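Local atomic coordinates of fibronectin type III domain-containing protein (Simiduia agarivorans, PDB entry 6P2K), a protein that probably hydrolyses xyloglucan-type beta-glucans as a family 74 glycoside hydrolase, this chain being the part built of two seven-bladed beta-propellers and carrying bound zinc. Residues P24-V29 with G68-I73; Q152-D157 with G193-Q198; L292-F297 with E311-S316; G685-F690 with H710-G715. All blocks are in the same frame, centred on the assembly; numbering follows the deposited sequence.

Contact 1: residues P24-V29 with G68-I73; sequences PNQANV and GNSNKI
Two torsions carry the N25 amide to the turn around G68: chi1 of -51° sets CG anti to the carbonyl carbon, and chi2 of -73° turns the amide so that OD1 reaches G68. There N25 OD1 accepts the backbone N-H of G68, at 2.7 Å from G68 N. The N-H...O angle is 153°, and the donor lies somewhat off the carbonyl plane. The other end of the amide, ND2, donates to T66 O, so both polar ends of one side chain are engaged by the same hairpin and rotation about CB-CG is restrained. N25 ND2 also lies 3.7 Å from S70 CA, a packing distance.

Q26 reaches the same serine. Its chain is extended beyond CG, and Q26 NE2 stands 3.5 Å from S70 CB, while its hydrogen bond goes to D23 OD2. S70 CB is therefore covered by two amide groups, N25 ND2 lying 3.8 Å from it. Within 68-73, N69 OD1 accepts from N71 N at 3.1 Å, an Asx turn inside the type I turn from N69 to K72.

Segment 24-29 lies in the loop between strands 17-22 and 30-34; 68-73 follows strand 60-66 and leads into strand 72-77. Each strand pair opens a four-stranded antiparallel sheet, and such side-by-side loops on consecutive blades are characteristic of the beta-propeller.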
loop_
_atom_site.group_PDB
_atom_site.type_symbol
_atom_site.label_atom_id
_atom_site.label_comp_id
_atom_site.label_asym_id
_atom_site.label_seq_id
_atom_site.Cartn_x
_atom_site.Cartn_y
_atom_site.Cartn_z
ATOM N N PRO B 24 -9.390 47.563 -35.690
ATOM C CA PRO B 24 -8.563 47.701 -36.898
ATOM C C PRO B 24 -7.500 48.780 -36.785
ATOM O O PRO B 24 -6.533 48.756 -37.558
ATOM C CB PRO B 24 -9.590 48.040 -37.987
ATOM C CG PRO B 24 -10.708 48.694 -37.248
ATOM C CD PRO B 24 -10.782 47.985 -35.919
ATOM N N ASN B 25 -7.640 49.717 -35.844
ATOM C CA ASN B 25 -6.676 50.800 -35.706
ATOM C C ASN B 25 -5.469 50.420 -34.859
ATOM O O ASN B 25 -4.406 51.031 -35.017
ATOM C CB ASN B 25 -7.345 52.031 -35.089
ATOM C CG ASN B 25 -8.617 52.427 -35.809
ATOM O OD1 ASN B 25 -8.575 52.953 -36.919
ATOM N ND2 ASN B 25 -9.758 52.179 -35.175
ATOM N N GLN B 26 -5.601 49.437 -33.970
ATOM C CA GLN B 26 -4.550 49.114 -33.009
ATOM C C GLN B 26 -4.395 47.603 -32.934
ATOM O O GLN B 26 -5.311 46.909 -32.481
ATOM C CB GLN B 26 -4.876 49.672 -31.625
ATOM C CG GLN B 26 -5.146 51.154 -31.549
ATOM C CD GLN B 26 -5.562 51.554 -30.153
ATOM O OE1 GLN B 26 -4.795 52.173 -29.415
ATOM N NE2 GLN B 26 -6.776 51.175 -29.768
ATOM N N ALA B 27 -3.233 47.096 -33.338
ATOM C CA ALA B 27 -2.965 45.675 -33.185
ATOM C C ALA B 27 -2.932 45.299 -31.707
ATOM O O ALA B 27 -2.489 46.081 -30.862
ATOM C CB ALA B 27 -1.648 45.308 -33.861
ATOM N N ASN B 28 -3.427 44.097 -31.407
ATOM C CA ASN B 28 -3.531 43.511 -30.072
ATOM C C ASN B 28 -4.647 44.126 -29.233
ATOM O O ASN B 28 -4.773 43.785 -28.048
ATOM C CB ASN B 28 -2.203 43.587 -29.306
ATOM C CG ASN B 28 -1.062 42.929 -30.064
ATOM O OD1 ASN B 28 -1.197 41.807 -30.551
ATOM N ND2 ASN B 28 0.061 43.631 -30.179
ATOM N N VAL B 29 -5.474 44.998 -29.805
ATOM C CA VAL B 29 -6.627 45.567 -29.112
ATOM C C VAL B 29 -7.880 44.838 -29.583
ATOM O O VAL B 29 -8.215 44.866 -30.772
ATOM C CB VAL B 29 -6.744 47.080 -29.352
ATOM C CG1 VAL B 29 -8.017 47.606 -28.718
ATOM C CG2 VAL B 29 -5.533 47.785 -28.769
ATOM N N GLY B 68 -10.251 54.716 -38.164
ATOM C CA GLY B 68 -9.628 56.011 -38.023
ATOM C C GLY B 68 -9.844 56.695 -36.691
ATOM O O GLY B 68 -9.293 57.783 -36.479
ATOM N N ASN B 69 -10.626 56.103 -35.786
ATOM C CA ASN B 69 -10.870 56.715 -34.479
ATOM C C ASN B 69 -11.171 55.581 -33.498
ATOM O O ASN B 69 -12.332 55.242 -33.255
ATOM C CB ASN B 69 -12.000 57.732 -34.537
ATOM C CG ASN B 69 -12.346 58.307 -33.174
ATOM O OD1 ASN B 69 -11.589 58.167 -32.213
ATOM N ND2 ASN B 69 -13.498 58.959 -33.086
ATOM N N SER B 70 -10.110 55.011 -32.925
ATOM C CA SER B 70 -10.253 53.910 -31.978
ATOM C C SER B 70 -10.925 54.323 -30.673
ATOM O O SER B 70 -11.112 53.468 -29.799
ATOM C CB SER B 70 -8.885 53.291 -31.684
ATOM O OG SER B 70 -7.977 54.256 -31.187
ATOM N N ASN B 71 -11.291 55.593 -30.512
ATOM C CA ASN B 71 -11.997 56.042 -29.320
ATOM C C ASN B 71 -13.513 56.035 -29.482
ATOM O O ASN B 71 -14.223 56.160 -28.480
ATOM C CB ASN B 71 -11.530 57.448 -28.925
ATOM C CG ASN B 71 -10.157 57.445 -28.274
ATOM O OD1 ASN B 71 -9.827 56.549 -27.495
ATOM N ND2 ASN B 71 -9.349 58.450 -28.593
ATOM N N LYS B 72 -14.023 55.892 -30.703
ATOM C CA LYS B 72 -15.460 55.833 -30.953
ATOM C C LYS B 72 -15.840 54.380 -31.217
ATOM O O LYS B 72 -15.421 53.796 -32.221
ATOM C CB LYS B 72 -15.852 56.729 -32.123
ATOM C CG LYS B 72 -17.354 56.887 -32.290
ATOM C CD LYS B 72 -17.727 58.262 -32.832
ATOM C CE LYS B 72 -17.598 58.319 -34.345
ATOM N NZ LYS B 72 -18.112 59.607 -34.888
ATOM N N ILE B 73 -16.633 53.802 -30.318
ATOM C CA ILE B 73 -16.976 52.385 -30.352
ATOM C C ILE B 73 -18.489 52.243 -30.287
ATOM O O ILE B 73 -19.145 52.905 -29.474
ATOM C CB ILE B 73 -16.314 51.618 -29.191
ATOM C CG1 ILE B 73 -14.797 51.635 -29.351
ATOM C CG2 ILE B 73 -16.838 50.192 -29.110
ATOM C CD1 ILE B 73 -14.069 51.569 -28.043
#

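Contact 2: residues Q152-D157 with G193-Q198; sequences QTVTFD and GGLNWQ
V154 presents its whole isopropyl group to the turn at G194-W197. V154 CB starts 3.7 Å from G194 O. V154 CG1, anti to the backbone N at chi1 174°, settles 3.5 Å from L195 O and meets the W197 ring at its edge, in plane, 3.8 Å from W197 NE1. V154 CG2 comes within 3.4 Å of G194 O and lies 4.3 Å from L195 CD2. An alanine here would probably leave the indole edge and the L195 methyl without their apolar neighbour. The turn runs S-T-N-G-G-L-N-W from S190, consistent with an Asp box, a motif found between the third and fourth strands of propeller blades; strand 152-155 ends the preceding blade. Within the turn W197 NE1 donates a weak bond to G194 O. Further along, F156 CB touches W197 CB at 3.6 Å, and the F156 ring turns an edge toward the indole face, centroids 5.6 Å apart and planes at 54°. L181 and Y188 touch both side chains.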
loop_
_atom_site.group_PDB
_atom_site.type_symbol
_atom_site.label_atom_id
_atom_site.label_comp_id
_atom_site.label_asym_id
_atom_site.label_seq_id
_atom_site.Cartn_x
_atom_site.Cartn_y
_atom_site.Cartn_z
ATOM N N GLN B 152 -31.673 56.967 -39.390
ATOM C CA GLN B 152 -32.957 56.823 -40.056
ATOM C C GLN B 152 -33.237 55.346 -40.290
ATOM O O GLN B 152 -32.318 54.542 -40.469
ATOM C CB GLN B 152 -32.989 57.585 -41.386
ATOM C CG GLN B 152 -32.564 59.042 -41.277
ATOM C CD GLN B 152 -31.058 59.206 -41.211
ATOM O OE1 GLN B 152 -30.324 58.619 -42.006
ATOM N NE2 GLN B 152 -30.587 59.990 -40.247
ATOM N N THR B 153 -34.516 54.995 -40.277
ATOM C CA THR B 153 -34.949 53.608 -40.381
ATOM C C THR B 153 -35.264 53.300 -41.841
ATOM O O THR B 153 -36.231 53.828 -42.399
ATOM C CB THR B 153 -36.162 53.354 -39.490
ATOM O OG1 THR B 153 -35.907 53.879 -38.182
ATOM C CG2 THR B 153 -36.431 51.868 -39.384
ATOM N N VAL B 154 -34.443 52.453 -42.454
ATOM C CA VAL B 154 -34.650 52.003 -43.823
ATOM C C VAL B 154 -35.298 50.628 -43.774
ATOM O O VAL B 154 -34.772 49.706 -43.138
ATOM C CB VAL B 154 -33.332 51.964 -44.612
ATOM C CG1 VAL B 154 -33.553 51.340 -45.983
ATOM C CG2 VAL B 154 -32.760 53.360 -44.752
ATOM N N THR B 155 -36.440 50.489 -44.437
ATOM C CA THR B 155 -37.149 49.222 -44.531
ATOM C C THR B 155 -36.770 48.539 -45.837
ATOM O O THR B 155 -36.733 49.186 -46.890
ATOM C CB THR B 155 -38.666 49.439 -44.469
ATOM O OG1 THR B 155 -39.018 50.039 -43.215
ATOM C CG2 THR B 155 -39.406 48.117 -44.628
ATOM N N PHE B 156 -36.475 47.238 -45.771
ATOM C CA PHE B 156 -36.229 46.456 -46.973
ATOM C C PHE B 156 -37.179 45.276 -47.133
ATOM O O PHE B 156 -37.080 44.554 -48.133
ATOM C CB PHE B 156 -34.770 45.967 -47.021
ATOM C CG PHE B 156 -34.352 45.126 -45.845
ATOM C CD1 PHE B 156 -34.531 43.750 -45.856
ATOM C CD2 PHE B 156 -33.750 45.706 -44.741
ATOM C CE1 PHE B 156 -34.135 42.975 -44.781
ATOM C CE2 PHE B 156 -33.351 44.937 -43.664
ATOM C CZ PHE B 156 -33.544 43.569 -43.684
ATOM N N ASP B 157 -38.096 45.061 -46.192
ATOM C CA ASP B 157 -39.148 44.066 -46.355
ATOM C C ASP B 157 -40.342 44.492 -45.516
ATOM O O ASP B 157 -40.187 44.818 -44.335
ATOM C CB ASP B 157 -38.671 42.666 -45.949
ATOM C CG ASP B 157 -39.764 41.620 -46.079
ATOM O OD1 ASP B 157 -40.525 41.427 -45.106
ATOM O OD2 ASP B 157 -39.870 40.999 -47.158
ATOM N N GLY B 193 -25.676 52.527 -50.759
ATOM C CA GLY B 193 -25.096 52.636 -49.441
ATOM C C GLY B 193 -26.043 52.262 -48.324
ATOM O O GLY B 193 -25.692 52.432 -47.149
ATOM N N GLY B 194 -27.233 51.781 -48.650
ATOM C CA GLY B 194 -28.189 51.328 -47.673
ATOM C C GLY B 194 -29.492 52.105 -47.580
ATOM O O GLY B 194 -30.181 51.987 -46.560
ATOM N N LEU B 195 -29.857 52.881 -48.602
ATOM C CA LEU B 195 -31.101 53.640 -48.547
ATOM C C LEU B 195 -32.262 52.944 -49.249
ATOM O O LEU B 195 -33.420 53.222 -48.919
ATOM C CB LEU B 195 -30.901 55.039 -49.137
ATOM C CG LEU B 195 -29.860 55.908 -48.421
ATOM C CD1 LEU B 195 -29.981 57.364 -48.845
ATOM C CD2 LEU B 195 -29.985 55.779 -46.910
ATOM N N ASN B 196 -31.988 52.055 -50.203
ATOM C CA ASN B 196 -33.008 51.175 -50.757
ATOM C C ASN B 196 -32.393 49.809 -51.017
ATOM O O ASN B 196 -31.211 49.696 -51.350
ATOM C CB ASN B 196 -33.614 51.713 -52.062
ATOM C CG ASN B 196 -34.498 52.917 -51.842
ATOM O OD1 ASN B 196 -35.629 52.784 -51.378
ATOM N ND2 ASN B 196 -33.988 54.101 -52.169
ATOM N N TRP B 197 -33.215 48.771 -50.867
ATOM C CA TRP B 197 -32.790 47.392 -51.056
ATOM C C TRP B 197 -33.849 46.641 -51.851
ATOM O O TRP B 197 -34.966 47.128 -52.048
ATOM C CB TRP B 197 -32.566 46.675 -49.720
ATOM C CG TRP B 197 -31.699 47.388 -48.749
ATOM C CD1 TRP B 197 -32.007 48.511 -48.037
ATOM C CD2 TRP B 197 -30.385 47.000 -48.339
ATOM N NE1 TRP B 197 -30.957 48.857 -47.224
ATOM C CE2 TRP B 197 -29.948 47.944 -47.389
ATOM C CE3 TRP B 197 -29.531 45.953 -48.694
ATOM C CZ2 TRP B 197 -28.696 47.871 -46.789
ATOM C CZ3 TRP B 197 -28.288 45.881 -48.097
ATOM C CH2 TRP B 197 -27.882 46.834 -47.155
ATOM N N GLN B 198 -33.475 45.448 -52.319
ATOM C CA GLN B 198 -34.401 44.495 -52.921
ATOM C C GLN B 198 -33.754 43.123 -52.876
ATOM O O GLN B 198 -32.526 42.996 -52.903
ATOM C CB GLN B 198 -34.805 44.859 -54.368
ATOM C CG GLN B 198 -33.669 45.069 -55.351
ATOM C CD GLN B 198 -32.983 46.379 -55.141
ATOM O OE1 GLN B 198 -33.592 47.440 -55.262
ATOM N NE2 GLN B 198 -31.714 46.319 -54.784
#

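Contact 3: residues L292-F297 with E311-S316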
loop_
_atom_site.group_PDB
_atom_site.type_symbol
_atom_site.label_atom_id
_atom_site.label_comp_id
_atom_site.label_asym_id
_atom_site.label_seq_id
_atom_site.Cartn_x
_atom_site.Cartn_y
_atom_site.Cartn_z
ATOM N N LEU B 292 -13.133 24.220 -36.838
ATOM C CA LEU B 292 -13.295 25.395 -37.683
ATOM C C LEU B 292 -12.697 25.122 -39.057
ATOM O O LEU B 292 -11.604 24.559 -39.166
ATOM C CB LEU B 292 -12.635 26.618 -37.036
ATOM C CG LEU B 292 -12.670 27.966 -37.755
ATOM C CD1 LEU B 292 -14.102 28.409 -38.010
ATOM C CD2 LEU B 292 -11.927 29.004 -36.926
ATOM N N TYR B 293 -13.421 25.523 -40.100
ATOM C CA TYR B 293 -13.014 25.293 -41.480
ATOM C C TYR B 293 -12.433 26.558 -42.098
ATOM O O TYR B 293 -12.920 27.666 -41.852
ATOM C CB TYR B 293 -14.197 24.840 -42.340
ATOM C CG TYR B 293 -14.618 23.397 -42.184
ATOM C CD1 TYR B 293 -13.886 22.368 -42.765
ATOM C CD2 TYR B 293 -15.776 23.069 -41.493
ATOM C CE1 TYR B 293 -14.287 21.050 -42.640
ATOM C CE2 TYR B 293 -16.183 21.761 -41.362
ATOM C CZ TYR B 293 -15.437 20.755 -41.936
ATOM O OH TYR B 293 -15.848 19.450 -41.804
ATOM N N GLU B 294 -11.402 26.382 -42.918
ATOM C CA GLU B 294 -10.965 27.400 -43.863
ATOM C C GLU B 294 -11.038 26.812 -45.265
ATOM O O GLU B 294 -10.487 25.737 -45.522
ATOM C CB GLU B 294 -9.549 27.896 -43.564
ATOM C CG GLU B 294 -9.069 28.955 -44.559
ATOM C CD GLU B 294 -7.787 29.640 -44.128
ATOM O OE1 GLU B 294 -6.800 28.934 -43.829
ATOM O OE2 GLU B 294 -7.768 30.889 -44.086
ATOM N N GLY B 295 -11.728 27.507 -46.160
ATOM C CA GLY B 295 -11.887 27.069 -47.533
ATOM C C GLY B 295 -11.089 27.941 -48.481
ATOM O O GLY B 295 -10.951 29.147 -48.267
ATOM N N THR B 296 -10.559 27.322 -49.531
ATOM C CA THR B 296 -9.807 28.019 -50.563
ATOM C C THR B 296 -10.571 27.917 -51.874
ATOM O O THR B 296 -10.921 26.816 -52.306
ATOM C CB THR B 296 -8.400 27.434 -50.717
ATOM O OG1 THR B 296 -7.756 27.401 -49.438
ATOM C CG2 THR B 296 -7.569 28.277 -51.674
ATOM N N PHE B 297 -10.839 29.062 -52.496
ATOM C CA PHE B 297 -11.598 29.129 -53.739
ATOM C C PHE B 297 -10.748 29.820 -54.793
ATOM O O PHE B 297 -10.415 31.001 -54.650
ATOM C CB PHE B 297 -12.923 29.870 -53.542
ATOM C CG PHE B 297 -13.886 29.156 -52.635
ATOM C CD1 PHE B 297 -13.709 29.175 -51.260
ATOM C CD2 PHE B 297 -14.968 28.468 -53.155
ATOM C CE1 PHE B 297 -14.587 28.519 -50.421
ATOM C CE2 PHE B 297 -15.853 27.811 -52.321
ATOM C CZ PHE B 297 -15.661 27.838 -50.950
ATOM N N GLU B 311 -10.641 22.885 -45.478
ATOM C CA GLU B 311 -9.647 22.310 -44.587
ATOM C C GLU B 311 -9.984 22.691 -43.155
ATOM O O GLU B 311 -10.349 23.839 -42.881
ATOM C CB GLU B 311 -8.240 22.796 -44.948
ATOM C CG GLU B 311 -7.177 22.498 -43.909
ATOM C CD GLU B 311 -5.844 23.130 -44.257
ATOM O OE1 GLU B 311 -4.829 22.779 -43.619
ATOM O OE2 GLU B 311 -5.813 23.980 -45.172
ATOM N N LYS B 312 -9.876 21.727 -42.246
ATOM C CA LYS B 312 -10.075 22.001 -40.829
ATOM C C LYS B 312 -8.796 22.611 -40.274
ATOM O O LYS B 312 -7.760 21.944 -40.207
ATOM C CB LYS B 312 -10.452 20.727 -40.078
ATOM C CG LYS B 312 -11.940 20.425 -40.096
ATOM C CD LYS B 312 -12.345 19.539 -38.932
ATOM C CE LYS B 312 -13.716 18.927 -39.174
ATOM N NZ LYS B 312 -14.161 18.087 -38.025
ATOM N N ILE B 313 -8.859 23.889 -39.891
ATOM C CA ILE B 313 -7.709 24.540 -39.268
ATOM C C ILE B 313 -7.745 24.430 -37.753
ATOM O O ILE B 313 -6.779 24.833 -37.086
ATOM C CB ILE B 313 -7.624 26.017 -39.700
ATOM C CG1 ILE B 313 -8.882 26.776 -39.272
ATOM C CG2 ILE B 313 -7.439 26.112 -41.207
ATOM C CD1 ILE B 313 -8.723 28.280 -39.320
ATOM N N TRP B 314 -8.825 23.885 -37.195
ATOM C CA TRP B 314 -8.986 23.648 -35.768
ATOM C C TRP B 314 -9.858 22.410 -35.634
ATOM O O TRP B 314 -10.840 22.267 -36.366
ATOM C CB TRP B 314 -9.630 24.855 -35.081
ATOM C CG TRP B 314 -9.382 24.963 -33.603
ATOM C CD1 TRP B 314 -8.467 24.269 -32.859
ATOM C CD2 TRP B 314 -10.069 25.827 -32.692
ATOM N NE1 TRP B 314 -8.548 24.651 -31.538
ATOM C CE2 TRP B 314 -9.524 25.607 -31.413
ATOM C CE3 TRP B 314 -11.099 26.764 -32.836
ATOM C CZ2 TRP B 314 -9.970 26.294 -30.287
ATOM C CZ3 TRP B 314 -11.540 27.444 -31.715
ATOM C CH2 TRP B 314 -10.974 27.206 -30.459
ATOM N N ASP B 315 -9.500 21.509 -34.722
ATOM C CA ASP B 315 -10.124 20.191 -34.717
ATOM C C ASP B 315 -10.164 19.643 -33.293
ATOM O O ASP B 315 -9.843 20.343 -32.328
ATOM C CB ASP B 315 -9.372 19.247 -35.662
ATOM C CG ASP B 315 -10.274 18.203 -36.285
ATOM O OD1 ASP B 315 -11.391 17.989 -35.760
ATOM O OD2 ASP B 315 -9.863 17.594 -37.296
ATOM N N SER B 316 -10.557 18.371 -33.177
ATOM C CA SER B 316 -10.642 17.682 -31.898
ATOM C C SER B 316 -9.343 17.832 -31.121
ATOM O O SER B 316 -8.255 17.906 -31.697
ATOM C CB SER B 316 -10.931 16.193 -32.111
ATOM O OG SER B 316 -11.971 16.014 -33.051
HETATM O O HOH W 1 -6.144 27.079 -45.801
#
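L292 O is approached by three groups of the neighbouring strand: I313 N bonds to it at 2.9 Å, W314 N makes a weak bond to it, and the CA-H of K312 points at it. I313 and W314 thus both face L292, the definition of a classic beta bulge, here in the hairpin of strands 292-300 and 304-314, the last two of a propeller blade. Regular antiparallel pairing holds on the other side of the bulge, where E294 N donates to E311 O at 2.8 Å with an angle of 168°, and E311 N returns a bond to E294 O.

On the face of Y293 and K312 the lysine chain crosses the phenol obliquely: K312 CG lies 3.5 Å from Y293 CE1 and K312 CE 3.4 Å from Y293 OH. Its NZ goes on to F290 O and to salt bridges with E260 and D315. L292 and I313 run side by side, pointing the same way, and W314 stacks on W371. The buried carboxylate of E294 is bonded by Y369 and Y338 and salt-bridged to R347, which would favour its charged form. I313 CG2 rests against the stem of that glutamate, 3.6 Å from E294 CB.

Contact 4: residues G685-F690 with H710-G715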
loop_
_atom_site.group_PDB
_atom_site.type_symbol
_atom_site.label_atom_id
_atom_site.label_comp_id
_atom_site.label_asym_id
_atom_site.label_seq_id
_atom_site.Cartn_x
_atom_site.Cartn_y
_atom_site.Cartn_z
ATOM N N GLY B 685 -36.023 51.364 -15.887
ATOM C CA GLY B 685 -36.376 51.327 -14.476
ATOM C C GLY B 685 -37.856 51.106 -14.235
ATOM O O GLY B 685 -38.248 50.565 -13.196
ATOM N N ASN B 686 -38.698 51.509 -15.190
ATOM C CA ASN B 686 -40.135 51.289 -15.078
ATOM C C ASN B 686 -40.507 49.815 -15.157
ATOM O O ASN B 686 -41.627 49.453 -14.778
ATOM C CB ASN B 686 -40.858 52.067 -16.172
ATOM C CG ASN B 686 -40.215 51.883 -17.525
ATOM O OD1 ASN B 686 -39.258 52.578 -17.867
ATOM N ND2 ASN B 686 -40.726 50.936 -18.301
ATOM N N ARG B 687 -39.607 48.960 -15.645
ATOM C CA ARG B 687 -39.849 47.523 -15.673
ATOM C C ARG B 687 -39.252 46.785 -14.485
ATOM O O ARG B 687 -39.617 45.628 -14.250
ATOM C CB ARG B 687 -39.277 46.898 -16.952
ATOM C CG ARG B 687 -39.270 47.788 -18.175
ATOM C CD ARG B 687 -39.091 46.933 -19.414
ATOM N NE ARG B 687 -39.041 47.718 -20.641
ATOM C CZ ARG B 687 -39.602 47.342 -21.785
ATOM N NH1 ARG B 687 -40.263 46.192 -21.854
ATOM N NH2 ARG B 687 -39.510 48.116 -22.858
ATOM N N PHE B 688 -38.346 47.415 -13.741
ATOM C CA PHE B 688 -37.605 46.710 -12.706
ATOM C C PHE B 688 -38.528 46.269 -11.579
ATOM O O PHE B 688 -39.295 47.070 -11.040
ATOM C CB PHE B 688 -36.490 47.590 -12.147
ATOM C CG PHE B 688 -35.690 46.927 -11.059
ATOM C CD1 PHE B 688 -34.730 45.979 -11.370
ATOM C CD2 PHE B 688 -35.903 47.244 -9.727
ATOM C CE1 PHE B 688 -33.993 45.362 -10.371
ATOM C CE2 PHE B 688 -35.174 46.632 -8.727
ATOM C CZ PHE B 688 -34.217 45.691 -9.049
ATOM N N LYS B 689 -38.441 44.992 -11.222
ATOM C CA LYS B 689 -39.145 44.436 -10.078
ATOM C C LYS B 689 -38.140 44.139 -8.975
ATOM O O LYS B 689 -37.049 43.621 -9.238
ATOM C CB LYS B 689 -39.910 43.166 -10.465
ATOM C CG LYS B 689 -40.818 43.352 -11.677
ATOM C CD LYS B 689 -41.584 42.080 -12.010
ATOM C CE LYS B 689 -40.653 40.971 -12.481
ATOM N NZ LYS B 689 -40.070 41.268 -13.821
ATOM N N PHE B 690 -38.501 44.483 -7.739
ATOM C CA PHE B 690 -37.606 44.297 -6.598
ATOM C C PHE B 690 -37.712 42.853 -6.121
ATOM O O PHE B 690 -38.356 42.533 -5.119
ATOM C CB PHE B 690 -37.932 45.287 -5.488
ATOM C CG PHE B 690 -37.321 46.642 -5.693
ATOM C CD1 PHE B 690 -37.963 47.596 -6.464
ATOM C CD2 PHE B 690 -36.098 46.957 -5.126
ATOM C CE1 PHE B 690 -37.403 48.846 -6.661
ATOM C CE2 PHE B 690 -35.531 48.205 -5.317
ATOM C CZ PHE B 690 -36.183 49.149 -6.087
ATOM N N HIS B 710 -34.073 39.039 -12.529
ATOM C CA HIS B 710 -33.508 38.131 -13.518
ATOM C C HIS B 710 -34.184 38.248 -14.879
ATOM O O HIS B 710 -33.612 37.803 -15.878
ATOM C CB HIS B 710 -33.609 36.691 -13.016
ATOM C CG HIS B 710 -34.973 36.090 -13.174
ATOM N ND1 HIS B 710 -35.973 36.258 -12.240
ATOM C CD2 HIS B 710 -35.503 35.326 -14.159
ATOM C CE1 HIS B 710 -37.060 35.622 -12.642
ATOM N NE2 HIS B 710 -36.800 35.049 -13.804
ATOM N N ASP B 711 -35.388 38.820 -14.939
ATOM C CA ASP B 711 -36.074 38.955 -16.221
ATOM C C ASP B 711 -35.343 39.911 -17.153
ATOM O O ASP B 711 -35.452 39.786 -18.378
ATOM C CB ASP B 711 -37.510 39.429 -16.007
ATOM C CG ASP B 711 -38.417 38.326 -15.512
ATOM O OD1 ASP B 711 -38.234 37.168 -15.943
ATOM O OD2 ASP B 711 -39.313 38.619 -14.694
ATOM N N TYR B 712 -34.596 40.864 -16.598
ATOM C CA TYR B 712 -33.842 41.808 -17.403
ATOM C C TYR B 712 -32.365 41.862 -17.041
ATOM O O TYR B 712 -31.642 42.696 -17.597
ATOM C CB TYR B 712 -34.450 43.216 -17.284
ATOM C CG TYR B 712 -35.957 43.243 -17.404
ATOM C CD1 TYR B 712 -36.580 43.027 -18.627
ATOM C CD2 TYR B 712 -36.757 43.483 -16.295
ATOM C CE1 TYR B 712 -37.959 43.050 -18.744
ATOM C CE2 TYR B 712 -38.136 43.506 -16.398
ATOM C CZ TYR B 712 -38.733 43.289 -17.627
ATOM O OH TYR B 712 -40.107 43.313 -17.738
ATOM N N GLN B 713 -31.898 41.000 -16.132
ATOM C CA GLN B 713 -30.500 40.982 -15.692
ATOM C C GLN B 713 -30.084 42.331 -15.111
ATOM O O GLN B 713 -28.982 42.824 -15.357
ATOM C CB GLN B 713 -29.560 40.569 -16.827
ATOM C CG GLN B 713 -29.864 39.209 -17.417
ATOM C CD GLN B 713 -29.191 38.999 -18.758
ATOM O OE1 GLN B 713 -29.514 38.060 -19.487
ATOM N NE2 GLN B 713 -28.249 39.877 -19.093
ATOM N N LEU B 714 -30.976 42.933 -14.333
ATOM C CA LEU B 714 -30.727 44.217 -13.696
ATOM C C LEU B 714 -30.525 44.004 -12.204
ATOM O O LEU B 714 -31.376 43.407 -11.535
ATOM C CB LEU B 714 -31.883 45.185 -13.948
ATOM C CG LEU B 714 -32.119 45.527 -15.421
ATOM C CD1 LEU B 714 -33.434 46.267 -15.603
ATOM C CD2 LEU B 714 -30.957 46.349 -15.962
ATOM N N GLY B 715 -29.395 44.480 -11.691
ATOM C CA GLY B 715 -29.130 44.428 -10.268
ATOM C C GLY B 715 -29.208 45.802 -9.641
ATOM O O GLY B 715 -28.467 46.709 -10.036
HETATM O O HOH W 2 -41.524 43.566 -15.314
HETATM O O HOH W 3 -41.365 44.563 -19.839
#
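The charged pair is K689 and D711: K689 NZ approaches D711 OD2 at 2.9 Å on the anti lone pair, the one away from the other carboxylate oxygen. Bends at chi3 (-67°) and chi4 (-69°) fold the lysine chain and turn NZ to this position, where D709 makes a second salt bridge with it.

Two waters extend the polar contact. One lies 2.8 Å from Y712 OH, donates to R687 O and accepts from K689 NZ; the other is 2.7 Å from Y712 OH and accepts from R687 NH1 in the plane of the guanidinium. A phenylalanine in place of Y712 would keep the ring but would probably leave both waters without their shared hydroxyl partner and so uncouple them from each other.

Packing supplies the rest. The R687 side chain crosses that of Y712 at about a right angle, with R687 CB 3.6 Å from Y712 CE2. F688 slides past L714 in the opposite direction, F688 CD1 standing 3.9 Å from L714 CB, while L714 O meets the phenyl edge in plane.

Q713, with positive phi, and L714 both face D709, forming a G1 bulge in the tight hairpin of strands 702-709 and 714-723. This is a propeller hairpin of the C-terminal half, and its contacts with F131 and R59 mark the interface with the N-terminal half.

In the fold
Read from the N terminus, the four contacts close in series; none nests in or crosses another. Contact 1 closes a loop of 38 intervening residues and contact 2 one of 35, each tying consecutive blades of the N-terminal half; their nearest atoms are about 14 Å apart. Contact 3 spans 13 residues and stays within one blade, joining its last two strands. After a long interval contact 4 closes over 19 residues in the C-terminal half, holding the loop before strand 697-699 to the turn before strand 714-723. Contacts 3 and 4 lie on opposite sides of the chain's centre, with their own centres 43 Å apart.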